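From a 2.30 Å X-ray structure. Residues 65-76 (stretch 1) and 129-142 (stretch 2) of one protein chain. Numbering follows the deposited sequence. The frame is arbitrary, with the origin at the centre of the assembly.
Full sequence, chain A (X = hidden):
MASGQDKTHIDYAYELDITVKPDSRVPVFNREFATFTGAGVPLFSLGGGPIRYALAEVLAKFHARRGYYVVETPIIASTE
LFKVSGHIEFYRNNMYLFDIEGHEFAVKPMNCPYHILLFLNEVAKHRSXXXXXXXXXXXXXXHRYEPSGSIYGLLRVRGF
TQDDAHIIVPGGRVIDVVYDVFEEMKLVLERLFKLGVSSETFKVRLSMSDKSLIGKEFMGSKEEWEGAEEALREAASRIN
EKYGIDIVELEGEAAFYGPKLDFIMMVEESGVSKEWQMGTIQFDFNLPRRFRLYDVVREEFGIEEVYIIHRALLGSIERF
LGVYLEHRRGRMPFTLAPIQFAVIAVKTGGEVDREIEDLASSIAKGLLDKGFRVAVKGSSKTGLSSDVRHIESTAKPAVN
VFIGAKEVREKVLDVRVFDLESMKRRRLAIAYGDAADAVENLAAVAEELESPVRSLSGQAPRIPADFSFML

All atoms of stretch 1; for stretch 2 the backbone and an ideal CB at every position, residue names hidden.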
ATOM      1  N   ARG A  65      -0.173   9.416 -12.339  1.00  6.72           N
ATOM      2  CA  ARG A  65      -0.330   9.661 -13.772  1.00  6.85           C
ATOM      3  C   ARG A  65      -1.079  10.959 -14.150  1.00  7.69           C
ATOM      4  O   ARG A  65      -0.924  11.470 -15.262  1.00  8.08           O
ATOM      5  CB  ARG A  65      -1.076   8.463 -14.374  1.00  5.91           C
ATOM      6  CG  ARG A  65      -0.148   7.271 -14.478  1.00  9.63           C
ATOM      7  CD  ARG A  65      -0.834   5.949 -14.501  1.00 17.80           C
ATOM      8  NE  ARG A  65      -1.754   5.778 -15.630  1.00 24.32           N
ATOM      9  CZ  ARG A  65      -1.394   5.504 -16.888  1.00 27.75           C
ATOM     10  NH1 ARG A  65      -0.103   5.381 -17.213  1.00 27.65           N
ATOM     11  NH2 ARG A  65      -2.349   5.347 -17.818  1.00 28.77           N
ATOM     12  N   ARG A  66      -1.913  11.438 -13.231  1.00  6.20           N
ATOM     13  CA  ARG A  66      -2.645  12.666 -13.309  1.00  6.12           C
ATOM     14  C   ARG A  66      -1.875  13.859 -12.700  1.00  6.33           C
ATOM     15  O   ARG A  66      -2.411  14.939 -12.640  1.00  6.75           O
ATOM     16  CB  ARG A  66      -3.997  12.500 -12.551  1.00  5.67           C
ATOM     17  CG  ARG A  66      -4.957  11.385 -13.084  1.00  6.24           C
ATOM     18  CD  ARG A  66      -5.555  11.672 -14.468  1.00  5.79           C
ATOM     19  NE  ARG A  66      -6.261  12.943 -14.397  1.00 12.23           N
ATOM     20  CZ  ARG A  66      -7.119  13.439 -15.308  1.00 13.65           C
ATOM     21  NH1 ARG A  66      -7.418  12.761 -16.417  1.00 11.17           N
ATOM     22  NH2 ARG A  66      -7.693  14.629 -15.079  1.00 12.77           N
ATOM     23  N   GLY A  67      -0.650  13.658 -12.235  1.00  5.97           N
ATOM     24  CA  GLY A  67       0.186  14.761 -11.804  1.00  5.82           C
ATOM     25  C   GLY A  67       0.271  15.013 -10.307  1.00  6.42           C
ATOM     26  O   GLY A  67       0.770  16.084  -9.889  1.00  8.28           O
ATOM     27  N   TYR A  68      -0.221  14.075  -9.498  1.00  5.69           N
ATOM     28  CA  TYR A  68      -0.130  14.195  -8.051  1.00  5.22           C
ATOM     29  C   TYR A  68       1.120  13.505  -7.616  1.00  5.24           C
ATOM     30  O   TYR A  68       1.468  12.464  -8.110  1.00  4.42           O
ATOM     31  CB  TYR A  68      -1.295  13.497  -7.314  1.00  5.00           C
ATOM     32  CG  TYR A  68      -2.682  14.088  -7.516  1.00  5.58           C
ATOM     33  CD1 TYR A  68      -3.321  14.828  -6.503  1.00  2.00           C
ATOM     34  CD2 TYR A  68      -3.393  13.848  -8.727  1.00  7.18           C
ATOM     35  CE1 TYR A  68      -4.591  15.346  -6.704  1.00  5.24           C
ATOM     36  CE2 TYR A  68      -4.667  14.367  -8.943  1.00  3.04           C
ATOM     37  CZ  TYR A  68      -5.262  15.106  -7.939  1.00  5.00           C
ATOM     38  OH  TYR A  68      -6.534  15.573  -8.179  1.00  3.21           O
ATOM     39  N   TYR A  69       1.777  14.080  -6.638  1.00  6.40           N
ATOM     40  CA  TYR A  69       2.824  13.384  -5.952  1.00  6.82           C
ATOM     41  C   TYR A  69       2.177  12.456  -4.950  1.00  6.21           C
ATOM     42  O   TYR A  69       1.330  12.888  -4.178  1.00  6.35           O
ATOM     43  CB  TYR A  69       3.633  14.379  -5.212  1.00  6.63           C
ATOM     44  CG  TYR A  69       4.233  15.449  -6.054  1.00  7.96           C
ATOM     45  CD1 TYR A  69       5.165  15.144  -7.054  1.00  9.29           C
ATOM     46  CD2 TYR A  69       3.945  16.811  -5.795  1.00 10.09           C
ATOM     47  CE1 TYR A  69       5.742  16.160  -7.819  1.00 10.87           C
ATOM     48  CE2 TYR A  69       4.527  17.815  -6.541  1.00  9.88           C
ATOM     49  CZ  TYR A  69       5.421  17.485  -7.536  1.00  9.40           C
ATOM     50  OH  TYR A  69       6.002  18.476  -8.256  1.00 12.73           O
ATOM     51  N   VAL A  70       2.571  11.185  -4.958  1.00  5.77           N
ATOM     52  CA  VAL A  70       2.058  10.272  -3.945  1.00  4.73           C
ATOM     53  C   VAL A  70       2.917  10.247  -2.720  1.00  5.25           C
ATOM     54  O   VAL A  70       4.155  10.272  -2.818  1.00  5.40           O
ATOM     55  CB  VAL A  70       1.734   8.863  -4.486  1.00  5.16           C
ATOM     56  CG1 VAL A  70       0.760   9.032  -5.729  1.00  4.57           C
ATOM     57  CG2 VAL A  70       2.973   8.086  -4.808  1.00  3.17           C
ATOM     58  N   VAL A  71       2.263  10.261  -1.565  1.00  4.08           N
ATOM     59  CA  VAL A  71       2.955  10.322  -0.324  1.00  4.40           C
ATOM     60  C   VAL A  71       2.313   9.404   0.706  1.00  5.65           C
ATOM     61  O   VAL A  71       1.199   8.871   0.527  1.00  6.64           O
ATOM     62  CB  VAL A  71       3.098  11.785   0.221  1.00  3.78           C
ATOM     63  CG1 VAL A  71       3.786  12.682  -0.829  1.00  2.55           C
ATOM     64  CG2 VAL A  71       1.757  12.346   0.675  1.00  2.00           C
ATOM     65  N   GLU A  72       3.065   9.164   1.750  1.00  6.52           N
ATOM     66  CA  GLU A  72       2.554   8.460   2.927  1.00  9.44           C
ATOM     67  C   GLU A  72       3.066   9.280   4.122  1.00  8.22           C
ATOM     68  O   GLU A  72       4.276   9.611   4.190  1.00  7.95           O
ATOM     69  CB  GLU A  72       3.019   6.998   2.947  1.00  8.18           C
ATOM     70  CG  GLU A  72       2.789   6.302   4.305  1.00 15.73           C
ATOM     71  CD  GLU A  72       2.930   4.748   4.283  1.00 15.77           C
ATOM     72  OE1 GLU A  72       3.264   4.193   3.212  1.00 15.62           O
ATOM     73  OE2 GLU A  72       2.649   4.085   5.357  1.00 26.30           O
ATOM     74  N   THR A  73       2.145   9.678   5.005  1.00  7.34           N
ATOM     75  CA  THR A  73       2.529  10.546   6.136  1.00  5.56           C
ATOM     76  C   THR A  73       2.308   9.786   7.447  1.00  6.40           C
ATOM     77  O   THR A  73       1.537   8.820   7.470  1.00  5.86           O
ATOM     78  CB  THR A  73       1.828  11.973   6.086  1.00  5.53           C
ATOM     79  OG1 THR A  73       0.393  11.847   6.163  1.00  2.00           O
ATOM     80  CG2 THR A  73       2.228  12.779   4.802  1.00  2.00           C
ATOM     81  N   PRO A  74       2.980  10.205   8.542  1.00  6.34           N
ATOM     82  CA  PRO A  74       2.858   9.427   9.767  1.00  7.21           C
ATOM     83  C   PRO A  74       1.473   9.266  10.325  1.00  8.76           C
ATOM     84  O   PRO A  74       0.570  10.090  10.090  1.00 10.16           O
ATOM     85  CB  PRO A  74       3.720  10.190  10.758  1.00  6.54           C
ATOM     86  CG  PRO A  74       4.722  10.893   9.881  1.00  6.78           C
ATOM     87  CD  PRO A  74       3.902  11.329   8.711  1.00  4.74           C
ATOM     88  N   ILE A  75       1.309   8.186  11.073  1.00  8.84           N
ATOM     89  CA  ILE A  75       0.067   7.915  11.735  1.00  9.06           C
ATOM     90  C   ILE A  75      -0.151   8.699  13.033  1.00 10.32           C
ATOM     91  O   ILE A  75      -1.327   8.948  13.407  1.00 11.79           O
ATOM     92  CB  ILE A  75      -0.124   6.387  11.851  1.00  9.28           C
ATOM     93  CG1 ILE A  75      -0.334   5.912  10.405  1.00  7.98           C
ATOM     94  CG2 ILE A  75      -1.277   6.022  12.860  1.00  5.24           C
ATOM     95  CD1 ILE A  75      -0.876   4.562  10.206  1.00 11.27           C
ATOM     96  N   ILE A  76       0.942   9.097  13.702  1.00  9.34           N
ATOM     97  CA  ILE A  76       0.845   9.880  14.924  1.00  7.99           C
ATOM     98  C   ILE A  76       1.515  11.231  14.728  1.00  8.49           C
ATOM     99  O   ILE A  76       2.227  11.438  13.747  1.00  8.50           O
ATOM    100  CB  ILE A  76       1.368   9.140  16.144  1.00  8.26           C
ATOM    101  CG1 ILE A  76       2.897   8.847  16.033  1.00  7.03           C
ATOM    102  CG2 ILE A  76       0.510   7.880  16.383  1.00  7.15           C
ATOM    103  CD1 ILE A  76       3.622   8.403  17.430  1.00  7.15           C
ATOM    104  N   UNK A 129      11.306  26.797  -7.954  1.00 15.72           N
ATOM    105  CA  UNK A 129      11.416  25.654  -8.911  1.00 15.15           C
ATOM    106  C   UNK A 129      10.286  24.639  -8.750  1.00 14.21           C
ATOM    107  O   UNK A 129       9.949  23.914  -9.705  1.00 12.50           O
ATOM    108  CB  UNK A 129      12.755  24.938  -8.725  1.00 15.15           C
ATOM    109  N   UNK A 130       9.703  24.589  -7.540  1.00 14.18           N
ATOM    110  CA  UNK A 130       8.534  23.724  -7.281  1.00 14.06           C
ATOM    111  C   UNK A 130       7.387  24.256  -8.137  1.00 14.54           C
ATOM    112  O   UNK A 130       7.024  25.428  -8.001  1.00 15.30           O
ATOM    113  CB  UNK A 130       8.156  23.702  -5.799  1.00 14.06           C
ATOM    114  N   UNK A 131       6.837  23.417  -9.035  1.00 13.90           N
ATOM    115  CA  UNK A 131       5.747  23.903  -9.870  1.00 13.97           C
ATOM    116  C   UNK A 131       4.396  24.046  -9.126  1.00 13.92           C
ATOM    117  O   UNK A 131       4.113  23.336  -8.149  1.00 14.19           O
ATOM    118  CB  UNK A 131       5.575  22.955 -11.059  1.00 13.97           C
ATOM    119  N   UNK A 132       3.595  24.998  -9.575  1.00 13.72           N
ATOM    120  CA  UNK A 132       2.215  25.109  -9.142  1.00 13.22           C
ATOM    121  C   UNK A 132       1.338  24.915 -10.382  1.00 13.52           C
ATOM    122  O   UNK A 132       1.711  25.340 -11.472  1.00 14.48           O
ATOM    123  CB  UNK A 132       1.945  26.452  -8.460  1.00 13.22           C
ATOM    124  N   UNK A 133       0.153  24.312 -10.225  1.00 13.40           N
ATOM    125  CA  UNK A 133      -0.378  23.811  -8.935  1.00 13.02           C
ATOM    126  C   UNK A 133       0.463  22.653  -8.316  1.00 12.73           C
ATOM    127  O   UNK A 133       1.084  21.839  -9.034  1.00 12.53           O
ATOM    128  CB  UNK A 133      -1.816  23.331  -9.140  1.00 13.02           C
ATOM    129  N   UNK A 134       0.484  22.611  -6.991  1.00 11.50           N
ATOM    130  CA  UNK A 134       1.159  21.543  -6.258  1.00 10.94           C
ATOM    131  C   UNK A 134       0.061  20.615  -5.782  1.00 11.05           C
ATOM    132  O   UNK A 134      -0.863  21.045  -5.073  1.00 11.50           O
ATOM    133  CB  UNK A 134       2.002  22.073  -5.097  1.00 10.94           C
ATOM    134  N   UNK A 135       0.149  19.348  -6.206  1.00  9.89           N
ATOM    135  CA  UNK A 135      -0.884  18.358  -5.945  1.00  7.92           C
ATOM    136  C   UNK A 135      -0.245  17.192  -5.295  1.00  7.23           C
ATOM    137  O   UNK A 135       0.730  16.649  -5.828  1.00  7.32           O
ATOM    138  CB  UNK A 135      -1.619  17.937  -7.219  1.00  7.92           C
ATOM    139  N   UNK A 136      -0.782  16.813  -4.127  1.00  7.02           N
ATOM    140  CA  UNK A 136      -0.250  15.719  -3.309  1.00  6.43           C
ATOM    141  C   UNK A 136      -1.413  14.731  -2.951  1.00  6.62           C
ATOM    142  O   UNK A 136      -2.455  15.174  -2.430  1.00  6.59           O
ATOM    143  CB  UNK A 136       0.410  16.273  -2.045  1.00  6.43           C
ATOM    144  N   UNK A 137      -1.215  13.436  -3.230  1.00  4.63           N
ATOM    145  CA  UNK A 137      -2.209  12.384  -2.998  1.00  4.71           C
ATOM    146  C   UNK A 137      -1.732  11.397  -1.916  1.00  4.43           C
ATOM    147  O   UNK A 137      -0.566  11.029  -1.901  1.00  4.84           O
ATOM    148  CB  UNK A 137      -2.499  11.637  -4.301  1.00  4.71           C
ATOM    149  N   UNK A 138      -2.637  10.929  -1.064  1.00  3.47           N
ATOM    150  CA  UNK A 138      -2.287   9.885  -0.077  1.00  4.16           C
ATOM    151  C   UNK A 138      -3.461   8.950   0.148  1.00  4.35           C
ATOM    152  O   UNK A 138      -4.575   9.435   0.323  1.00  2.26           O
ATOM    153  CB  UNK A 138      -1.859  10.511   1.252  1.00  4.16           C
ATOM    154  N   UNK A 139      -3.203   7.633   0.073  1.00  4.95           N
ATOM    155  CA  UNK A 139      -4.122   6.579   0.544  1.00  5.72           C
ATOM    156  C   UNK A 139      -3.959   6.618   2.064  1.00  6.66           C
ATOM    157  O   UNK A 139      -3.069   5.963   2.635  1.00  5.98           O
ATOM    158  CB  UNK A 139      -3.811   5.202  -0.046  1.00  5.72           C
ATOM    159  N   UNK A 140      -4.757   7.442   2.735  1.00  6.89           N
ATOM    160  CA  UNK A 140      -4.376   7.846   4.109  1.00  7.32           C
ATOM    161  C   UNK A 140      -5.209   7.182   5.174  1.00  7.30           C
ATOM    162  O   UNK A 140      -6.386   6.925   4.946  1.00  8.87           O
ATOM    163  CB  UNK A 140      -4.494   9.363   4.268  1.00  7.32           C
ATOM    164  N   UNK A 141      -4.630   6.935   6.342  1.00  7.45           N
ATOM    165  CA  UNK A 141      -5.329   6.200   7.445  1.00  6.65           C
ATOM    166  C   UNK A 141      -5.550   7.124   8.635  1.00  6.34           C
ATOM    167  O   UNK A 141      -4.585   7.611   9.225  1.00  5.79           O
ATOM    168  CB  UNK A 141      -4.526   4.975   7.887  1.00  6.65           C
ATOM    169  N   UNK A 142      -6.827   7.378   8.942  1.00  6.01           N
ATOM    170  CA  UNK A 142      -7.237   8.398   9.883  1.00  6.67           C
ATOM    171  C   UNK A 142      -8.100   7.797  10.978  1.00  7.09           C
ATOM    172  O   UNK A 142      -8.766   6.786  10.780  1.00  8.21           O
ATOM    173  CB  UNK A 142      -7.988   9.521   9.165  1.00  6.67           C
TER

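Position 129 has no atom of the first stretch within reach of its CB, so the contact sets no demand; it is Lys129. Position 130 is nearly as free, though a long apolar chain could approach the Tyr69 hydroxyl, as Leu130 does.

At 131 the CB points toward the first stretch, 5.3 Å from Tyr69 OH, and phi of -74° admits proline among many others. Pro131 sets CD 3.9 Å from Tyr69 OH, and a water joins its carbonyl to that hydroxyl. Positions 132 and 133 lie out of reach, but the peptide between them is cis, which favours proline at 133; they are Leu132 and Pro133.

From 134 the chain is a strand. The CB of 134 points sideways, 5.2 Å from Tyr69 CE2; leucine, methionine or an aromatic could extend to that ring. Phe134, with chi1 t, brings CD1 3.7 Å from Tyr69 CE2, the ring planes meeting obliquely at 48°.

Position 135 is richer. Its CB points toward the first stretch, 3.6 Å from Tyr68 CD1, and beyond lie the ring face and the carbonyls of Arg66 and Gly67. A long chain ending in a donor suits, lysine or arginine above all. Lys135 lays CE over the Tyr68 ring, 3.8 Å from its centroid, and NZ donates to Arg66 O at 2.7 Å.

At 136 and 137 the parallel ladder fixes the backbone: Tyr69 N donates to the carbonyl of 135 (N to O 2.9 Å), and the amide of 137 to Tyr69 O (N to O 2.8 Å). The CB of 136 shares a face with Tyr69, 5.0 Å from Val71 CG2; a compact branched residue fits. Val136 packs CG2 3.5 Å from Val71 CG2. The CB of 137 turns to the face of Val70, near Tyr68 CB, where several apolar residues would serve. Phe137 packs its CB there, while its ring leads away with Val70 CG1 at its edge; its O accepts from Val71 N at 3.0 Å.

At 138 the CB lies 3.5 Å from Val71 O, and farther along wait the Thr73 amide and hydroxyl. An acceptor on a long chain is wanted: glutamate or glutamine. Glu138, extended, takes Thr73 N on OE2 (2.9 Å) and Thr73 OG1 on OE1 (2.7 Å).

Positions 139 and 140, Phe139 and Gly140, make no contact. The CB of 141 is 4.3 Å from Ile75 CD1, suiting any chain with aliphatic length; Arg141 offers CD at 4.2 Å from Ile75 CD1. Position 142 points away, and is Val142.

Stretch 2 (129-142) KLPLPFKVFEFGRV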
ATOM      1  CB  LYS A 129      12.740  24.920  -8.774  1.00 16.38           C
ATOM      2  CG  LYS A 129      13.965  25.710  -9.179  1.00 18.66           C
ATOM      3  CD  LYS A 129      15.063  24.732  -9.485  1.00 21.37           C
ATOM      4  CE  LYS A 129      15.676  24.186  -8.230  1.00 23.68           C
ATOM      5  NZ  LYS A 129      16.771  23.259  -8.675  1.00 28.70           N
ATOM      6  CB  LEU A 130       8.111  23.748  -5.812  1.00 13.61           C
ATOM      7  CG  LEU A 130       7.090  22.687  -5.341  1.00 13.73           C
ATOM      8  CD1 LEU A 130       7.646  21.243  -5.395  1.00 13.70           C
ATOM      9  CD2 LEU A 130       6.613  23.005  -3.951  1.00 12.40           C
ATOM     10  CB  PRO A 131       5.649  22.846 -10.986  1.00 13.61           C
ATOM     11  CG  PRO A 131       6.706  21.834 -10.717  1.00 12.27           C
ATOM     12  CD  PRO A 131       7.151  22.003  -9.313  1.00 13.71           C
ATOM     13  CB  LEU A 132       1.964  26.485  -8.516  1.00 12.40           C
ATOM     14  CG  LEU A 132       2.782  26.875  -7.290  1.00 11.09           C
ATOM     15  CD1 LEU A 132       2.445  28.291  -6.797  1.00  5.32           C
ATOM     16  CD2 LEU A 132       2.652  25.808  -6.112  1.00 10.45           C
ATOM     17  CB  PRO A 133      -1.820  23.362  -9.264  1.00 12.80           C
ATOM     18  CG  PRO A 133      -1.949  23.403 -10.760  1.00 12.36           C
ATOM     19  CD  PRO A 133      -0.787  24.153 -11.354  1.00 13.07           C
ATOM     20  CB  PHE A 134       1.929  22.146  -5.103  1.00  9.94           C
ATOM     21  CG  PHE A 134       2.470  21.156  -4.130  1.00 10.77           C
ATOM     22  CD1 PHE A 134       3.737  20.640  -4.287  1.00  7.07           C
ATOM     23  CD2 PHE A 134       1.729  20.798  -2.999  1.00  9.24           C
ATOM     24  CE1 PHE A 134       4.254  19.719  -3.358  1.00  7.75           C
ATOM     25  CE2 PHE A 134       2.233  19.897  -2.072  1.00  9.38           C
ATOM     26  CZ  PHE A 134       3.495  19.367  -2.234  1.00  8.52           C
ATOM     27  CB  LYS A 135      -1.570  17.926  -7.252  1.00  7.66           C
ATOM     28  CG  LYS A 135      -1.985  19.120  -8.140  1.00  7.16           C
ATOM     29  CD  LYS A 135      -2.884  18.759  -9.314  1.00  8.68           C
ATOM     30  CE  LYS A 135      -2.551  17.383  -9.925  1.00 13.62           C
ATOM     31  NZ  LYS A 135      -3.073  17.263 -11.342  1.00 15.36           N
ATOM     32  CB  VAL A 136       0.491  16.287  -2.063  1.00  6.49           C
ATOM     33  CG1 VAL A 136      -0.437  17.168  -1.157  1.00  6.15           C
ATOM     34  CG2 VAL A 136       1.130  15.229  -1.269  1.00  5.98           C
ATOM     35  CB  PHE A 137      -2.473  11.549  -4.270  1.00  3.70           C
ATOM     36  CG  PHE A 137      -3.347  10.346  -4.010  1.00  4.10           C
ATOM     37  CD1 PHE A 137      -4.723  10.497  -3.823  1.00  3.16           C
ATOM     38  CD2 PHE A 137      -2.797   9.069  -3.897  1.00  6.47           C
ATOM     39  CE1 PHE A 137      -5.519   9.429  -3.552  1.00  2.62           C
ATOM     40  CE2 PHE A 137      -3.615   7.976  -3.642  1.00  4.47           C
ATOM     41  CZ  PHE A 137      -4.966   8.147  -3.462  1.00  2.18           C
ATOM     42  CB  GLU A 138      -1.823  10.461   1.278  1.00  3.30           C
ATOM     43  CG  GLU A 138      -1.573   9.385   2.312  1.00  2.00           C
ATOM     44  CD  GLU A 138      -0.866   9.871   3.573  1.00  4.88           C
ATOM     45  OE1 GLU A 138      -0.627  11.104   3.747  1.00  6.05           O
ATOM     46  OE2 GLU A 138      -0.564   9.006   4.423  1.00  2.53           O
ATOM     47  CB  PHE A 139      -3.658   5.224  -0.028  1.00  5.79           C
ATOM     48  CG  PHE A 139      -4.654   4.082   0.152  1.00  7.18           C
ATOM     49  CD1 PHE A 139      -5.806   4.000  -0.627  1.00  8.08           C
ATOM     50  CD2 PHE A 139      -4.410   3.069   1.077  1.00  7.21           C
ATOM     51  CE1 PHE A 139      -6.729   2.937  -0.446  1.00  9.14           C
ATOM     52  CE2 PHE A 139      -5.292   1.999   1.234  1.00  4.48           C
ATOM     53  CZ  PHE A 139      -6.456   1.932   0.465  1.00  7.73           C
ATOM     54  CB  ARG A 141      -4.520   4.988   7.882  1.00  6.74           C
ATOM     55  CG  ARG A 141      -4.328   3.999   6.745  1.00  6.59           C
ATOM     56  CD  ARG A 141      -3.133   3.106   6.951  1.00 13.27           C
ATOM     57  NE  ARG A 141      -3.237   1.997   6.004  1.00 16.90           N
ATOM     58  CZ  ARG A 141      -2.632   2.009   4.829  1.00 14.34           C
ATOM     59  NH1 ARG A 141      -1.855   3.039   4.509  1.00 16.71           N
ATOM     60  NH2 ARG A 141      -2.808   1.013   3.999  1.00  9.89           N
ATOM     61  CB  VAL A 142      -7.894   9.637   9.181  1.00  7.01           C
ATOM     62  CG1 VAL A 142      -6.889  10.328   8.238  1.00  7.65           C
ATOM     63  CG2 VAL A 142      -9.151   9.276   8.413  1.00  7.88           C
TER
HETATM   64  O   HOH W   1       1.940  18.747  -8.417  1.00 12.84           O
HETATM   65  O   HOH W   2       0.973  19.102 -11.175  1.00 24.42           O
HETATM   66  O   HOH W   3      -5.963  16.938 -10.962  1.00 16.57           O
HETATM   67  O   HOH W   4       4.179  20.533  -8.031  1.00 16.30           O
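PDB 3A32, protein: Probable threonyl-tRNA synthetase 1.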